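Local coordinates for kappa-carrageenase (Zobellia galactanivorans, PDB 5OCR), which probably hydrolyses kappa-carrageenan, a sulfated galactan of red algae, through the family 16 glycoside hydrolase domain that forms this chain, at residues G100-K105 with M233-S238; E113-S118 with I271-Y276; Y127-A130 with T134-S137; M160-H165 with V219-K224; R178-M181 with Q186-K189. One frame throughout, in Å; residues are numbered along the deposited sequence. Where two conformers were deposited one is given.

Interaction 1: G100-K105 with M233-S238; sequences GYFEAK and MNVTLS
Phe102 turns its ring back beside its own backbone N, with CG opposite the carbonyl carbon (chi1 -49°), and so lowers it toward Val235. The valine answers with CG2, placed beside its backbone N while CG1 takes the position opposite that nitrogen (chi1 176°). CG2 lies 4.0 Å from Phe102 CD1 and 4.1 Å from Phe102 CE1, so one methyl touches one side of the ring at a slant.

Two residues further along each strand the pairing repeats on a smaller scale. Leu237 reaches out with CD2, which stops 3.9 Å from Ala104 CB. The short alanine is met by a long leucine, and the two strands keep their spacing, with CA atoms 8.1 Å apart at Phe102 and Val235 and 8.6 Å apart at Ala104 and Leu237.

This is packing between the two layers of the jelly roll. Strand 100-107 bonds to strands 200-207 and 273-285, whereas strand 233-241 bonds to 86-97 and 115-122. Phe119 touches both Ala104 and Leu237.

No hydrogen bond passes between the two segments: carbon meets carbon in a buried layer, so the layers are held here by dispersion and the exclusion of water.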
# COMPACT_ATOMS: atom_id res chain seq x y z
N GLY A 100 -15.61 4.95 -4.41
CA GLY A 100 -15.29 6.31 -4.04
C GLY A 100 -14.02 6.72 -4.77
O GLY A 100 -13.59 6.04 -5.73
N TYR A 101 -13.43 7.81 -4.30
CA TYR A 101 -12.14 8.23 -4.79
C TYR A 101 -11.15 8.35 -3.66
O TYR A 101 -11.49 8.92 -2.61
CB TYR A 101 -12.30 9.62 -5.47
CG TYR A 101 -11.17 10.02 -6.43
CD1 TYR A 101 -11.35 9.93 -7.80
CD2 TYR A 101 -9.96 10.55 -5.93
CE1 TYR A 101 -10.32 10.26 -8.65
CE2 TYR A 101 -8.92 10.83 -6.79
CZ TYR A 101 -9.15 10.74 -8.15
OH TYR A 101 -8.14 11.11 -9.02
N PHE A 102 -9.92 7.83 -3.88
CA PHE A 102 -8.90 7.77 -2.80
C PHE A 102 -7.61 8.41 -3.27
O PHE A 102 -7.10 8.00 -4.36
CB PHE A 102 -8.64 6.30 -2.43
CG PHE A 102 -9.93 5.53 -2.20
CD1 PHE A 102 -10.41 5.38 -0.90
CD2 PHE A 102 -10.71 5.01 -3.24
CE1 PHE A 102 -11.66 4.81 -0.67
CE2 PHE A 102 -11.92 4.35 -3.02
CZ PHE A 102 -12.40 4.24 -1.70
N GLU A 103 -7.05 9.36 -2.51
CA GLU A 103 -5.86 10.05 -3.00
C GLU A 103 -4.91 10.31 -1.88
O GLU A 103 -5.40 10.63 -0.75
CB GLU A 103 -6.39 11.42 -3.55
CG GLU A 103 -5.26 12.21 -4.29
CD GLU A 103 -5.78 13.53 -4.90
OE1 GLU A 103 -6.43 13.44 -5.96
OE2 GLU A 103 -5.53 14.61 -4.30
N ALA A 104 -3.60 10.19 -2.13
CA ALA A 104 -2.60 10.54 -1.16
C ALA A 104 -1.45 11.18 -1.84
O ALA A 104 -1.15 10.91 -3.01
CB ALA A 104 -2.19 9.23 -0.41
N LYS A 105 -0.87 12.14 -1.13
CA LYS A 105 0.36 12.81 -1.64
C LYS A 105 1.56 12.29 -0.85
O LYS A 105 1.65 12.41 0.41
CB LYS A 105 0.17 14.36 -1.57
CG LYS A 105 1.47 15.20 -1.91
CD LYS A 105 1.02 16.66 -1.82
CE LYS A 105 2.20 17.57 -1.89
NZ LYS A 105 1.57 18.88 -1.58
N MET A 233 -13.44 -2.02 2.26
CA MET A 233 -11.97 -2.03 2.43
C MET A 233 -11.54 -0.87 3.30
O MET A 233 -12.13 0.23 3.24
CB MET A 233 -11.33 -1.81 1.04
CG MET A 233 -11.52 -3.13 0.20
SD MET A 233 -10.96 -2.86 -1.51
CE MET A 233 -12.19 -1.76 -2.14
N ASN A 234 -10.47 -1.09 4.06
CA ASN A 234 -9.83 -0.06 4.90
C ASN A 234 -8.78 0.68 4.12
O ASN A 234 -8.14 0.10 3.22
CB ASN A 234 -9.21 -0.62 6.15
CG ASN A 234 -10.21 -1.40 6.99
OD1 ASN A 234 -10.51 -2.56 6.70
ND2 ASN A 234 -10.71 -0.78 8.02
N VAL A 235 -8.73 1.99 4.39
CA VAL A 235 -7.82 2.91 3.61
C VAL A 235 -6.45 2.89 4.28
O VAL A 235 -6.36 3.15 5.48
CB VAL A 235 -8.36 4.38 3.54
CG1 VAL A 235 -7.32 5.31 2.80
CG2 VAL A 235 -9.72 4.34 2.86
N THR A 236 -5.38 2.56 3.53
CA THR A 236 -4.08 2.15 4.20
C THR A 236 -2.91 2.87 3.61
O THR A 236 -2.79 2.88 2.40
CB THR A 236 -3.89 0.64 4.14
OG1 THR A 236 -5.14 0.02 4.61
CG2 THR A 236 -2.71 0.22 5.12
N LEU A 237 -2.06 3.47 4.45
CA LEU A 237 -0.72 3.94 3.99
C LEU A 237 0.31 3.19 4.82
O LEU A 237 0.24 3.21 6.09
CB LEU A 237 -0.62 5.43 4.29
CG LEU A 237 -1.55 6.38 3.55
CD1 LEU A 237 -1.83 7.65 4.40
CD2 LEU A 237 -0.93 6.70 2.21
N SER A 238 1.25 2.52 4.17
CA SER A 238 2.22 1.77 4.99
C SER A 238 3.56 1.67 4.26
O SER A 238 3.63 1.79 3.02
CB SER A 238 1.64 0.42 5.29
OG SER A 238 1.45 -0.34 4.09

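Interaction 2: E113-S118 with I271-Y276; sequences EGVCPS and IPTSMY
Pro117 supplies the ring of this contact, a puckered pyrrolidine, and Met275 passes along its CB and CG. Met275 CB lies 3.9 Å from Pro117 CB and 4.1 Å from Pro117 CG, while the sulfur reaches further back, with SD 3.7 Å from Pro117 CA. Elsewhere the proline is packed by Leu144, Gln145 and Leu239.

The methionine starts with CG tucked between its backbone N and carbonyl carbon (chi1 63°) and bends again at chi3. That second bend brings CE to 4.0 Å from Pro117 CB and near Ser118 O. Proline and methionine thus lie alongside one another, pointing opposite ways.

Val115 and Thr273 meet differently, tip to tip. Thr273 CG2 sits against both valine methyls, 3.8 Å from CG1 of Val115 and 4.0 Å from its CG2. Only the methyl branch of the threonine is spent on this packing, since its hydroxyl OG1 bonds to Asp110 and to the backbone N of Ile111.

Strands 115-118 and 273-276 run nearly parallel, 16° apart with axes 8.1 Å from each other, and share no hydrogen bond. Such face-to-face packing of two stacked layers is the beta-sandwich core of the family 16 jelly roll.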
# COMPACT_ATOMS: atom_id res chain seq x y z
N GLU A 113 16.19 0.80 -3.00
CA GLU A 113 15.65 -0.56 -2.94
C GLU A 113 15.65 -1.06 -1.44
O GLU A 113 16.59 -0.73 -0.67
CB GLU A 113 16.52 -1.46 -3.82
CG GLU A 113 16.03 -2.89 -3.87
CD GLU A 113 16.78 -3.73 -4.89
OE1 GLU A 113 16.22 -4.74 -5.30
OE2 GLU A 113 17.91 -3.35 -5.33
N GLY A 114 14.62 -1.78 -1.05
CA GLY A 114 14.55 -2.46 0.24
C GLY A 114 13.27 -2.24 1.03
O GLY A 114 13.02 -2.94 2.03
N VAL A 115 12.48 -1.21 0.63
CA VAL A 115 11.19 -0.92 1.30
C VAL A 115 10.21 -0.59 0.19
O VAL A 115 10.63 -0.29 -0.93
CB VAL A 115 11.22 0.23 2.37
CG1 VAL A 115 12.10 -0.21 3.57
CG2 VAL A 115 11.66 1.60 1.75
N CYS A 116 8.93 -0.54 0.53
CA CYS A 116 7.91 -0.29 -0.44
C CYS A 116 6.89 0.67 0.15
O CYS A 116 5.98 0.24 0.92
CB CYS A 116 7.22 -1.61 -0.86
SG CYS A 116 5.85 -1.28 -2.03
N PRO A 117 7.04 1.97 -0.11
CA PRO A 117 5.98 2.89 0.29
C PRO A 117 4.70 2.63 -0.51
O PRO A 117 4.78 2.49 -1.75
CB PRO A 117 6.50 4.27 -0.15
CG PRO A 117 8.02 4.12 -0.28
CD PRO A 117 8.22 2.65 -0.70
N SER A 118 3.58 2.48 0.20
CA SER A 118 2.36 1.97 -0.45
C SER A 118 1.14 2.72 0.03
O SER A 118 1.08 3.22 1.20
CB SER A 118 2.19 0.45 -0.23
OG SER A 118 1.83 0.15 1.11
N ILE A 271 19.22 2.17 7.06
CA ILE A 271 18.09 2.01 7.96
C ILE A 271 18.44 2.78 9.24
O ILE A 271 19.54 2.58 9.74
CB ILE A 271 17.82 0.49 8.22
CG1 ILE A 271 17.44 -0.28 6.90
CG2 ILE A 271 16.77 0.36 9.32
CD1 ILE A 271 16.04 0.13 6.38
N PRO A 272 17.51 3.59 9.82
CA PRO A 272 16.08 3.68 9.47
C PRO A 272 15.87 4.44 8.15
O PRO A 272 16.75 5.28 7.75
CB PRO A 272 15.46 4.43 10.65
CG PRO A 272 16.64 5.25 11.23
CD PRO A 272 17.80 4.30 11.10
N THR A 273 14.74 4.18 7.49
CA THR A 273 14.42 4.98 6.31
C THR A 273 12.92 5.26 6.39
O THR A 273 12.18 4.50 7.10
CB THR A 273 14.81 4.20 5.03
OG1 THR A 273 14.70 5.12 3.92
CG2 THR A 273 13.88 2.96 4.73
N SER A 274 12.47 6.35 5.73
CA SER A 274 11.11 6.80 5.96
C SER A 274 10.44 7.14 4.65
O SER A 274 11.11 7.57 3.72
CB SER A 274 11.13 8.06 6.78
OG SER A 274 11.70 7.83 8.08
N MET A 275 9.12 6.84 4.57
CA MET A 275 8.22 7.52 3.59
C MET A 275 7.51 8.69 4.25
O MET A 275 7.39 8.74 5.47
CB MET A 275 7.15 6.55 2.96
CG MET A 275 6.21 5.99 4.05
SD MET A 275 5.05 4.80 3.38
CE MET A 275 3.91 5.84 2.48
N TYR A 276 6.99 9.61 3.44
CA TYR A 276 6.33 10.81 3.97
C TYR A 276 5.00 11.01 3.27
O TYR A 276 4.88 10.82 2.01
CB TYR A 276 7.22 12.06 3.64
CG TYR A 276 8.54 11.93 4.31
CD1 TYR A 276 8.70 12.39 5.63
CD2 TYR A 276 9.64 11.34 3.65
CE1 TYR A 276 9.96 12.25 6.28
CE2 TYR A 276 10.89 11.18 4.31
CZ TYR A 276 11.00 11.64 5.61
OH TYR A 276 12.22 11.55 6.22

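Interaction 3: Y127-A130 with T134-S137; sequences YSVA and TVYS
Tyr127 O and Val129 O both take a hydrogen bond from Lys169 NZ, which ties loop 127-130 to strand 159-170, the partner of the strand that carries Val135; Val135 itself also packs on Lys169. The contact between the two segments is apolar. Val135 directs CG1 straight at the Tyr127 ring: the methyl stands 3.7 Å from the ring centroid and 3° off the ring normal, a CH-pi contact over the middle of one face, nearly equidistant from all six ring atoms.

The other valine branch is used as well. With CG1 opposite the backbone N (chi1 168°), CG2 falls beside that nitrogen and meets Val129 CG2 at 3.8 Å. The same Val129 methyl also rests 3.7 Å from Thr134 O, so Val129 packs at once on a side chain and on a peptide carbonyl.

Opposite Val167 of strand 159-170 stand two residues, Val135 and Tyr136, which makes a classic beta bulge, and at Val135 the chain turns a corner from one face of the fold to another. Tyr136 stacks its ring with Phe125 and meets Trp176 with the planes at about 60°, while Thr134 uses OG1 in a bond with Tyr228 O. Ser137, already in regular strand, pairs its backbone with Ser123.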
# COMPACT_ATOMS: atom_id res chain seq x y z
N TYR A 127 -14.27 -16.18 4.43
CA TYR A 127 -14.21 -17.52 3.85
C TYR A 127 -15.53 -18.21 3.85
O TYR A 127 -15.59 -19.33 3.33
CB TYR A 127 -13.17 -18.41 4.52
CG TYR A 127 -11.77 -18.12 4.06
CD1 TYR A 127 -11.22 -18.77 2.94
CD2 TYR A 127 -10.97 -17.19 4.76
CE1 TYR A 127 -9.92 -18.52 2.50
CE2 TYR A 127 -9.70 -16.91 4.29
CZ TYR A 127 -9.17 -17.58 3.17
OH TYR A 127 -7.90 -17.24 2.74
N SER A 128 -16.58 -17.52 4.30
CA SER A 128 -17.96 -18.06 4.34
C SER A 128 -18.81 -17.89 3.07
O SER A 128 -19.93 -18.47 2.94
CB SER A 128 -18.74 -17.52 5.52
OG SER A 128 -19.35 -16.28 5.22
N VAL A 129 -18.29 -17.12 2.13
CA VAL A 129 -19.06 -16.70 1.00
C VAL A 129 -19.20 -17.92 0.06
O VAL A 129 -18.49 -18.96 0.20
CB VAL A 129 -18.38 -15.53 0.30
CG1 VAL A 129 -18.10 -14.45 1.33
CG2 VAL A 129 -17.01 -15.94 -0.25
N ALA A 130 -20.12 -17.79 -0.85
CA ALA A 130 -20.52 -18.85 -1.74
C ALA A 130 -19.51 -19.04 -2.87
O ALA A 130 -18.60 -18.21 -3.07
CB ALA A 130 -21.89 -18.52 -2.30
N THR A 134 -16.28 -13.32 -3.72
CA THR A 134 -14.97 -12.76 -3.26
C THR A 134 -14.81 -12.95 -1.78
O THR A 134 -15.69 -12.56 -1.04
CB THR A 134 -14.98 -11.25 -3.56
OG1 THR A 134 -15.11 -11.07 -4.97
CG2 THR A 134 -13.64 -10.56 -3.11
N VAL A 135 -13.71 -13.57 -1.37
CA VAL A 135 -13.31 -13.75 0.04
C VAL A 135 -12.55 -12.49 0.50
O VAL A 135 -12.69 -12.08 1.63
CB VAL A 135 -12.39 -15.00 0.04
CG1 VAL A 135 -11.62 -15.19 1.36
CG2 VAL A 135 -13.25 -16.23 -0.30
N TYR A 136 -11.71 -11.95 -0.39
CA TYR A 136 -10.79 -10.89 0.04
C TYR A 136 -10.59 -9.98 -1.17
O TYR A 136 -10.43 -10.48 -2.30
CB TYR A 136 -9.45 -11.53 0.40
CG TYR A 136 -8.29 -10.50 0.59
CD1 TYR A 136 -8.20 -9.77 1.75
CD2 TYR A 136 -7.34 -10.27 -0.43
CE1 TYR A 136 -7.13 -8.86 1.97
CE2 TYR A 136 -6.25 -9.42 -0.22
CZ TYR A 136 -6.20 -8.65 0.94
OH TYR A 136 -5.12 -7.76 1.15
N SER A 137 -10.62 -8.67 -0.94
CA SER A 137 -10.45 -7.65 -2.03
C SER A 137 -9.30 -6.71 -1.64
O SER A 137 -9.34 -6.16 -0.48
CB SER A 137 -11.73 -6.78 -2.07
OG SER A 137 -12.74 -7.47 -2.75

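Interaction 4: M160-H165 with V219-K224; sequences MDLNLH and VEVARK
Leu162 and Val221 make the first of two apolar contacts, one side chain set roughly perpendicular to the other with Leu162 CD2 3.8 Å from Val221 CG2. The second joins Leu164 to the root of Lys224: Leu164 CD1 lies 4.0 Å from Lys224 CB and 4.1 Å from Lys224 CG, the two chains side by side and antiparallel. Lys224 offers only this aliphatic base here. A bend at chi2 (-72°) takes the chain away from the leucine, and NZ ends at the carbonyl oxygens of Gln184 and Leu187. The backbone has a classic bulge at Val221 and Ala222, set against Trp214; this is consistent with Val221 and Lys224, three residues apart, both pointing to 160-165, and with Glu220 and Arg223 sharing the other side.

The charged pair lies within 219-224. Arg223 grips Glu220 side-on, with NE 2.8 Å from OE2 of Glu220 and NH2 2.9 Å from its OE1, the latter bond almost straight. Both oxygens sit close to the guanidinium plane and are met on their syn sides, but the donors stand 25 to 30° out of the carboxylate plane. Arg223 NH1 adds a salt bridge to Glu211.

Around the contact, strand 211-216 lies beside 219-225 and contributes Trp214, touched by Leu162 and Leu164. Trp190 of strand 189-191 touches Leu162 and Val221, and Leu164 also packs on Ile139 of strand 134-144.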
# COMPACT_ATOMS: atom_id res chain seq x y z
N MET A 160 6.70 1.90 -11.05
CA MET A 160 5.76 1.59 -9.94
C MET A 160 4.70 0.62 -10.33
O MET A 160 4.43 0.39 -11.51
CB MET A 160 5.19 2.89 -9.34
CG MET A 160 4.26 3.57 -10.32
SD MET A 160 3.99 5.31 -9.78
CE MET A 160 5.57 6.11 -9.86
N ASP A 161 4.09 0.03 -9.31
CA ASP A 161 3.06 -0.99 -9.54
C ASP A 161 1.77 -0.52 -8.92
O ASP A 161 1.77 0.15 -7.88
CB ASP A 161 3.48 -2.25 -8.82
CG ASP A 161 4.83 -2.77 -9.36
OD1 ASP A 161 4.88 -2.97 -10.59
OD2 ASP A 161 5.83 -2.90 -8.59
N LEU A 162 0.67 -0.86 -9.59
CA LEU A 162 -0.63 -0.35 -9.24
C LEU A 162 -1.59 -1.54 -9.36
O LEU A 162 -2.56 -1.48 -10.08
CB LEU A 162 -1.07 0.88 -10.07
CG LEU A 162 0.00 1.97 -10.27
CD1 LEU A 162 0.78 1.75 -11.59
CD2 LEU A 162 -0.74 3.29 -10.43
N ASN A 163 -1.42 -2.59 -8.54
CA ASN A 163 -2.04 -3.89 -8.84
C ASN A 163 -3.30 -4.20 -8.05
O ASN A 163 -3.54 -3.54 -7.07
CB ASN A 163 -1.05 -4.99 -8.43
CG ASN A 163 0.16 -4.96 -9.32
OD1 ASN A 163 0.07 -4.57 -10.47
ND2 ASN A 163 1.26 -5.48 -8.85
N LEU A 164 -4.11 -5.11 -8.59
CA LEU A 164 -5.26 -5.63 -7.84
C LEU A 164 -4.99 -7.04 -7.35
O LEU A 164 -4.34 -7.82 -8.05
CB LEU A 164 -6.45 -5.79 -8.76
CG LEU A 164 -6.95 -4.45 -9.33
CD1 LEU A 164 -7.90 -4.65 -10.52
CD2 LEU A 164 -7.48 -3.51 -8.29
N HIS A 165 -5.55 -7.39 -6.19
CA HIS A 165 -5.34 -8.76 -5.63
C HIS A 165 -6.69 -9.17 -5.10
O HIS A 165 -7.45 -8.36 -4.60
CB HIS A 165 -4.38 -8.77 -4.45
CG HIS A 165 -3.00 -8.27 -4.75
ND1 HIS A 165 -1.93 -9.12 -4.90
CD2 HIS A 165 -2.52 -6.97 -4.93
CE1 HIS A 165 -0.83 -8.38 -5.16
NE2 HIS A 165 -1.20 -7.06 -5.16
N VAL A 219 -2.90 12.38 -13.87
CA VAL A 219 -2.89 11.77 -15.22
C VAL A 219 -3.44 10.37 -15.06
O VAL A 219 -2.93 9.62 -14.23
CB VAL A 219 -1.53 11.76 -15.86
CG1 VAL A 219 -1.59 11.05 -17.20
CG2 VAL A 219 -0.97 13.17 -15.95
N GLU A 220 -4.46 9.97 -15.82
CA GLU A 220 -4.85 8.53 -15.78
C GLU A 220 -3.72 7.62 -16.29
O GLU A 220 -3.21 7.82 -17.44
CB GLU A 220 -6.11 8.28 -16.63
CG GLU A 220 -6.41 6.79 -16.76
CD GLU A 220 -7.76 6.51 -17.48
OE1 GLU A 220 -8.60 7.41 -17.62
OE2 GLU A 220 -8.00 5.38 -17.93
N VAL A 221 -3.31 6.65 -15.51
CA VAL A 221 -2.24 5.75 -15.92
C VAL A 221 -2.72 4.30 -16.07
O VAL A 221 -2.02 3.48 -16.67
CB VAL A 221 -1.02 5.77 -14.96
CG1 VAL A 221 -0.41 7.16 -14.88
CG2 VAL A 221 -1.42 5.31 -13.54
N ALA A 222 -3.93 3.95 -15.60
CA ALA A 222 -4.37 2.58 -15.75
C ALA A 222 -5.84 2.50 -15.49
O ALA A 222 -6.39 3.38 -14.82
CB ALA A 222 -3.72 1.64 -14.73
N ARG A 223 -6.46 1.45 -16.03
CA ARG A 223 -7.88 1.24 -15.73
C ARG A 223 -8.17 -0.22 -15.91
O ARG A 223 -7.61 -0.85 -16.84
CB ARG A 223 -8.69 2.12 -16.70
CG ARG A 223 -10.18 1.90 -16.77
CD ARG A 223 -10.70 2.70 -18.00
NE ARG A 223 -10.56 4.15 -17.89
CZ ARG A 223 -11.57 5.03 -17.92
NH1 ARG A 223 -12.82 4.58 -17.96
NH2 ARG A 223 -11.33 6.33 -17.85
N LYS A 224 -9.02 -0.77 -15.02
CA LYS A 224 -9.38 -2.20 -15.12
C LYS A 224 -10.83 -2.39 -14.79
O LYS A 224 -11.42 -1.65 -14.00
CB LYS A 224 -8.62 -3.12 -14.15
CG LYS A 224 -7.09 -3.09 -14.22
CD LYS A 224 -6.61 -3.77 -15.47
CE LYS A 224 -5.24 -4.33 -15.14
NZ LYS A 224 -4.49 -4.39 -16.44

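Interaction 5: R178-M181 with Q186-K189; sequences RPKM and QLNK
Pro179 and Lys180 occupy the corner positions of a type I turn, closed by a bond from Met181 N to Arg178 O of 2.9 Å, and the turn comes so near the returning chain that the CA atoms of Pro179 and Leu187 are 4.6 Å apart.

Pro179 packs its CB on 186-189, 3.9 Å from Gln186 O and 4.0 Å from Leu187 CB, while on the leucine side Leu187 CB comes within 3.7 Å of Pro179 O. Leu187 has CG opposite its backbone N (chi1 -173°), and from there CD1 reaches 4.0 Å from Lys180 CG, the two side chains crossing at a slant. Lys180 was modelled in two conformers; in the one given it lends its aliphatic base to the packing and runs on, extended, to a salt bridge with Asp148 and a bond to Trp149 O.

Gln186 runs alongside the start of the turn. Its extended chain sets NE2 3.9 Å from Arg178 C, and the amide nitrogen donates to two carbonyls, Leu164 O and Lys177 O, which fixes the side chain in this buried spot. In the same Lys180 conformer, Lys180 NZ and Lys189 NZ are 6.2 Å apart; Asp148 bridges to both and Lys189 also pairs with Asp155 and Asp161, which probably offsets the like charges.

The chain passes from one segment to the other through the short helix 183-186. Strand 173-177 leads into the turn, and 186-189 runs on into strand 189-191, while Asn163 and His165 of strand 159-170 pack on Pro179, and Tyr150 of strand 149-150 touches Lys180 and Leu187.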
# COMPACT_ATOMS: atom_id res chain seq x y z
N ARG A 178 -3.74 -13.47 -8.34
CA ARG A 178 -2.57 -12.62 -8.19
C ARG A 178 -2.37 -11.86 -9.49
O ARG A 178 -2.66 -12.40 -10.58
CB ARG A 178 -1.36 -13.49 -7.84
CG ARG A 178 -1.70 -14.47 -6.70
CD ARG A 178 -0.49 -15.06 -6.00
NE ARG A 178 -0.68 -15.16 -4.54
CZ ARG A 178 -0.84 -16.29 -3.87
NH1 ARG A 178 -0.88 -17.45 -4.52
NH2 ARG A 178 -0.96 -16.27 -2.54
N PRO A 179 -1.78 -10.67 -9.42
CA PRO A 179 -1.59 -9.89 -10.65
C PRO A 179 -0.78 -10.61 -11.72
O PRO A 179 -1.15 -10.51 -12.87
CB PRO A 179 -0.77 -8.67 -10.15
CG PRO A 179 -0.97 -8.62 -8.69
CD PRO A 179 -1.46 -9.91 -8.18
N LYS A 180 0.27 -11.37 -11.34
CA LYS A 180 1.13 -11.99 -12.35
C LYS A 180 0.44 -13.18 -12.96
O LYS A 180 0.88 -13.65 -14.01
CB LYS A 180 2.49 -12.37 -11.78
CG LYS A 180 3.32 -11.14 -11.47
CD LYS A 180 4.68 -11.53 -10.91
CE LYS A 180 5.38 -10.21 -10.47
NZ LYS A 180 6.67 -10.42 -9.78
N MET A 181 -0.63 -13.67 -12.30
CA MET A 181 -1.44 -14.81 -12.84
C MET A 181 -2.49 -14.32 -13.79
O MET A 181 -2.86 -15.01 -14.77
CB MET A 181 -2.13 -15.56 -11.70
CG MET A 181 -1.10 -16.03 -10.68
SD MET A 181 -1.41 -17.54 -9.74
CE MET A 181 0.30 -18.06 -9.52
N GLN A 186 -5.49 -7.61 -13.72
CA GLN A 186 -5.04 -7.22 -12.39
C GLN A 186 -3.70 -6.54 -12.27
O GLN A 186 -3.39 -6.04 -11.23
CB GLN A 186 -5.11 -8.37 -11.41
CG GLN A 186 -6.52 -8.90 -11.22
CD GLN A 186 -6.60 -10.06 -10.31
OE1 GLN A 186 -7.39 -10.98 -10.57
NE2 GLN A 186 -5.79 -10.07 -9.25
N LEU A 187 -2.86 -6.57 -13.29
CA LEU A 187 -1.48 -6.01 -13.15
C LEU A 187 -1.43 -4.67 -13.85
O LEU A 187 -1.69 -4.61 -15.07
CB LEU A 187 -0.45 -6.99 -13.78
CG LEU A 187 1.03 -6.64 -13.57
CD1 LEU A 187 1.86 -7.91 -13.28
CD2 LEU A 187 1.64 -5.93 -14.82
N ASN A 188 -0.93 -3.64 -13.13
CA ASN A 188 -0.60 -2.40 -13.78
C ASN A 188 0.82 -1.97 -13.42
O ASN A 188 1.20 -1.98 -12.26
CB ASN A 188 -1.55 -1.29 -13.27
CG ASN A 188 -2.94 -1.49 -13.73
OD1 ASN A 188 -3.22 -1.66 -14.92
ND2 ASN A 188 -3.85 -1.51 -12.78
N LYS A 189 1.58 -1.52 -14.41
CA LYS A 189 2.93 -0.99 -14.17
C LYS A 189 2.93 0.39 -14.85
O LYS A 189 2.26 0.61 -15.90
CB LYS A 189 3.96 -1.92 -14.84
CG LYS A 189 4.16 -3.18 -13.98
CD LYS A 189 5.31 -4.04 -14.51
CE LYS A 189 5.61 -5.21 -13.57
NZ LYS A 189 6.35 -4.75 -12.33

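How the interactions relate
Going along the chain, 100-105 opens interaction 1 and 113-118 opens interaction 2. Interaction 3 closes first, a small loop between 127-130 and 134-137. Next, 160-165 opens interaction 4, and within its span interaction 5 closes the short excursion from 178-181 to 186-189. Strand 219-224 completes interaction 4, 233-238 interaction 1 and 271-276 interaction 2, so 1 and 2 cross while enclosing the other three. Interactions 1 and 2 join the two sandwich layers; 3, 4 and 5 gather around strands 134-144 and 159-170. Ser238 O bonding to Ser118 N links 1 to 2 within one layer; Leu164 N to Gln186 O and Asp161 to Lys189 link 4 to 5.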